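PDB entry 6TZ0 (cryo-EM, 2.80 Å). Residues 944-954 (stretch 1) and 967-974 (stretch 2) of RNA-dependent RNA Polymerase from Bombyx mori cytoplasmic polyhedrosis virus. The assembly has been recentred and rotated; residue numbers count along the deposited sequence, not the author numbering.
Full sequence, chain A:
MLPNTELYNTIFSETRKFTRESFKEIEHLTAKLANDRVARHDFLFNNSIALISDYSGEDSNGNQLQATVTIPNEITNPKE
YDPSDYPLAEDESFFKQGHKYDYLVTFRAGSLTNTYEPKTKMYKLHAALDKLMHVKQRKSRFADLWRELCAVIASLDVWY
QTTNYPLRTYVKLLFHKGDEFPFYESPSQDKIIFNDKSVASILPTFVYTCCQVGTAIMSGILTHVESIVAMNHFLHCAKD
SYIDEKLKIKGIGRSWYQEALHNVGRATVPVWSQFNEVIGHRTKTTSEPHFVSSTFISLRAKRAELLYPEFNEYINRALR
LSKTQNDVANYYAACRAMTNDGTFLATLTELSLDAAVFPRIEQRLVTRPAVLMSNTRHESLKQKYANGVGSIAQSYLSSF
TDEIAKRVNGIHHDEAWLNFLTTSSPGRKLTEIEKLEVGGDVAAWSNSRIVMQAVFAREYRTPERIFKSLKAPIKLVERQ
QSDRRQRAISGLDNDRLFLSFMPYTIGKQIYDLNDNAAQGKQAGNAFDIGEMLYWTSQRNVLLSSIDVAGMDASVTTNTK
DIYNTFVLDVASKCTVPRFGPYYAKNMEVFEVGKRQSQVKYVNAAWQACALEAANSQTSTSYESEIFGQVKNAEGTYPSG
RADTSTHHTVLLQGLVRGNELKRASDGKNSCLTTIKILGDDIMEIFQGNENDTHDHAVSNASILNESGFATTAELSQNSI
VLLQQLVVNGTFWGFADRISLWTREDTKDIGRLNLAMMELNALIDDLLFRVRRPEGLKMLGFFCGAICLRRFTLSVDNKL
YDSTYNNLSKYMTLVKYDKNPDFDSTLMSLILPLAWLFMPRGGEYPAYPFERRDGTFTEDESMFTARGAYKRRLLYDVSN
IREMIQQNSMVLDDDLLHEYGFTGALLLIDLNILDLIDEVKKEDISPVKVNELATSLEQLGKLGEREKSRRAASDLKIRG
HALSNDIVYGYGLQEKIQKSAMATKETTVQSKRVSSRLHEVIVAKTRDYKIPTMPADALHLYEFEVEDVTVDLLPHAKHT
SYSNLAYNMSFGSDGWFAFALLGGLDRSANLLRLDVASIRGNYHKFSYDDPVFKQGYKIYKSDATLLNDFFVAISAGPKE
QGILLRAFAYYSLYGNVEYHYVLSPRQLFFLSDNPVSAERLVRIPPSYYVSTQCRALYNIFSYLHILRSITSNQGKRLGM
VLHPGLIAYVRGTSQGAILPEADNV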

# COMPACT_ATOMS: atom_id res chain seq x y z
N GLY A 944 11.21 4.79 28.84
CA GLY A 944 10.86 4.39 30.19
C GLY A 944 9.53 3.69 30.37
O GLY A 944 9.20 3.33 31.50
N GLU A 945 8.75 3.49 29.30
CA GLU A 945 7.45 2.85 29.48
C GLU A 945 7.58 1.34 29.62
O GLU A 945 6.78 0.71 30.33
CB GLU A 945 6.53 3.19 28.31
CG GLU A 945 6.12 4.65 28.24
CD GLU A 945 5.19 4.93 27.08
OE1 GLU A 945 4.96 4.02 26.26
OE2 GLU A 945 4.68 6.07 26.99
N ARG A 946 8.57 0.74 28.97
CA ARG A 946 8.65 -0.72 28.90
C ARG A 946 9.51 -1.32 30.01
O ARG A 946 9.24 -2.44 30.45
CB ARG A 946 9.17 -1.14 27.53
CG ARG A 946 8.21 -0.80 26.39
CD ARG A 946 8.78 -1.20 25.05
NE ARG A 946 7.95 -0.76 23.93
CZ ARG A 946 7.01 -1.49 23.36
NH1 ARG A 946 6.78 -2.73 23.78
NH2 ARG A 946 6.31 -1.00 22.35
N GLU A 947 10.54 -0.60 30.47
CA GLU A 947 11.35 -1.13 31.56
C GLU A 947 10.59 -1.09 32.88
O GLU A 947 10.81 -1.95 33.75
CB GLU A 947 12.68 -0.38 31.67
CG GLU A 947 12.58 1.09 32.04
CD GLU A 947 13.94 1.75 32.16
OE1 GLU A 947 14.96 1.06 31.92
OE2 GLU A 947 14.00 2.95 32.52
N LYS A 948 9.66 -0.13 33.04
CA LYS A 948 8.79 -0.14 34.21
C LYS A 948 7.82 -1.32 34.16
O LYS A 948 7.51 -1.91 35.20
CB LYS A 948 8.01 1.17 34.31
CG LYS A 948 8.84 2.37 34.68
CD LYS A 948 7.96 3.60 34.78
CE LYS A 948 8.75 4.84 35.13
NZ LYS A 948 7.87 6.03 35.21
N SER A 949 7.35 -1.66 32.96
CA SER A 949 6.47 -2.82 32.81
C SER A 949 7.21 -4.11 33.11
O SER A 949 6.66 -5.01 33.75
CB SER A 949 5.87 -2.84 31.41
OG SER A 949 5.03 -3.96 31.22
N ARG A 950 8.47 -4.21 32.67
CA ARG A 950 9.29 -5.38 32.99
C ARG A 950 9.59 -5.46 34.49
O ARG A 950 9.60 -6.55 35.07
CB ARG A 950 10.59 -5.36 32.19
CG ARG A 950 10.42 -5.60 30.71
CD ARG A 950 11.76 -5.83 30.04
NE ARG A 950 12.61 -4.66 30.07
CZ ARG A 950 12.63 -3.73 29.12
NH1 ARG A 950 11.83 -3.87 28.07
NH2 ARG A 950 13.43 -2.68 29.22
N ARG A 951 9.83 -4.31 35.13
CA ARG A 951 10.06 -4.27 36.57
C ARG A 951 8.82 -4.70 37.35
O ARG A 951 8.92 -5.48 38.30
CB ARG A 951 10.50 -2.87 36.99
CG ARG A 951 10.63 -2.65 38.50
CD ARG A 951 11.84 -3.34 39.11
NE ARG A 951 11.56 -4.71 39.54
CZ ARG A 951 12.49 -5.56 39.97
NH1 ARG A 951 13.76 -5.18 40.04
NH2 ARG A 951 12.14 -6.79 40.33
N ALA A 952 7.64 -4.23 36.94
CA ALA A 952 6.42 -4.63 37.62
C ALA A 952 6.06 -6.08 37.35
O ALA A 952 5.48 -6.75 38.21
CB ALA A 952 5.27 -3.72 37.21
N ALA A 953 6.42 -6.60 36.16
CA ALA A 953 6.21 -8.01 35.88
C ALA A 953 7.11 -8.89 36.73
O ALA A 953 6.68 -9.93 37.23
CB ALA A 953 6.43 -8.29 34.40
N SER A 954 8.36 -8.46 36.94
CA SER A 954 9.25 -9.19 37.84
C SER A 954 8.78 -9.09 39.29
O SER A 954 8.94 -10.04 40.07
CB SER A 954 10.68 -8.68 37.71
OG SER A 954 11.54 -9.33 38.62
N ILE A 967 1.63 -10.82 27.27
CA ILE A 967 0.66 -9.94 27.91
C ILE A 967 1.43 -8.79 28.55
O ILE A 967 0.92 -7.66 28.66
CB ILE A 967 -0.19 -10.74 28.92
CG1 ILE A 967 -0.89 -11.89 28.21
CG2 ILE A 967 -1.25 -9.91 29.56
CD1 ILE A 967 -1.79 -11.45 27.07
N VAL A 968 2.67 -9.06 28.93
CA VAL A 968 3.54 -8.03 29.49
C VAL A 968 4.00 -7.10 28.38
O VAL A 968 4.44 -7.56 27.31
CB VAL A 968 4.73 -8.67 30.22
CG1 VAL A 968 5.68 -7.62 30.77
CG2 VAL A 968 4.23 -9.57 31.33
N TYR A 969 3.91 -5.79 28.62
CA TYR A 969 4.16 -4.80 27.58
C TYR A 969 5.64 -4.52 27.37
O TYR A 969 6.04 -4.15 26.26
CB TYR A 969 3.43 -3.49 27.92
CG TYR A 969 3.59 -2.40 26.88
CD1 TYR A 969 2.91 -2.45 25.68
CD2 TYR A 969 4.43 -1.32 27.12
CE1 TYR A 969 3.05 -1.45 24.74
CE2 TYR A 969 4.58 -0.31 26.19
CZ TYR A 969 3.89 -0.38 25.00
OH TYR A 969 4.04 0.62 24.07
N GLY A 970 6.46 -4.67 28.41
CA GLY A 970 7.90 -4.55 28.23
C GLY A 970 8.47 -5.64 27.36
O GLY A 970 9.49 -5.44 26.69
N TYR A 971 7.83 -6.80 27.35
CA TYR A 971 8.12 -7.89 26.43
C TYR A 971 7.26 -7.69 25.18
O TYR A 971 6.72 -6.60 24.95
CB TYR A 971 7.86 -9.22 27.13
CG TYR A 971 8.82 -9.49 28.26
CD1 TYR A 971 10.10 -8.95 28.26
CD2 TYR A 971 8.42 -10.22 29.37
CE1 TYR A 971 10.97 -9.20 29.30
CE2 TYR A 971 9.28 -10.46 30.42
CZ TYR A 971 10.56 -9.94 30.38
OH TYR A 971 11.42 -10.17 31.42
N GLY A 972 7.15 -8.70 24.33
CA GLY A 972 6.29 -8.62 23.16
C GLY A 972 6.96 -8.02 21.95
O GLY A 972 6.88 -8.58 20.86
N LEU A 973 7.61 -6.87 22.13
CA LEU A 973 8.51 -6.38 21.10
C LEU A 973 9.70 -7.32 20.96
O LEU A 973 10.17 -7.58 19.84
CB LEU A 973 8.95 -4.96 21.46
CG LEU A 973 9.69 -4.11 20.44
CD1 LEU A 973 8.82 -3.89 19.22
CD2 LEU A 973 10.07 -2.78 21.06
N GLN A 974 10.17 -7.87 22.09
CA GLN A 974 11.07 -9.03 22.08
C GLN A 974 10.44 -10.20 21.33
O GLN A 974 11.11 -10.87 20.54
CB GLN A 974 11.40 -9.48 23.50
CG GLN A 974 12.19 -8.50 24.33
CD GLN A 974 12.57 -9.06 25.68
OE1 GLN A 974 12.23 -10.20 26.02
NE2 GLN A 974 13.26 -8.26 26.48

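This is a close helix-to-loop contact, centred on a glycine and held mainly by two arginines that reach from the helix to the loop that passes it. The backbones come nearest where Arg946 CA and Gly970 CA lie 4.0 Å apart. Gly970 CA also sits 3.3 Å from Arg946 O, a CA-H...O contact. That carbonyl still accepts the helical hydrogen bond from Arg950 N at 2.9 Å. The approach depends on the missing side chain at Gly970. An ideal CB there would lie 2.4 Å from both Arg946 O and Arg950 CG, a clash in each case.

Polar groups hold the glycine in place. Gly970 N gives a weak hydrogen bond to Ser949 OG at 3.2 Å. Arg950 NH1 donates to Gly970 O at 3.1 Å, and this oxygen lies at the edge of the guanidinium, near its plane. The Arg950 side chain starts sideways to the loop, but its end comes nearer. On the way, Arg950 CD packs 3.5 Å from Tyr971 CE1.

Arg946 has the largest area covered by the other stretch. Its guanidinium lies flat on the Tyr969 ring, with centres 4.2 Å apart and planes at 16°. The cation-pi contact is off-centre, since CZ stands 30° off the ring normal. Arg946 NH2 is 3.3 Å from Tyr969 OH, but the angle is too poor for a hydrogen bond. Over the opposite face of the guanidinium lies Leu973, with Arg946 NH1 to Leu973 CB at 3.9 Å. The charged group is thus sandwiched between an aromatic ring and an aliphatic side chain.

A small apolar contact lies further along the helix. Ala953 CB meets Val968 CG1 at 3.8 Å, and both CA-to-CB bonds point toward the other stretch. The same Val968 CG1 lies 3.7 Å from Ser949 OG.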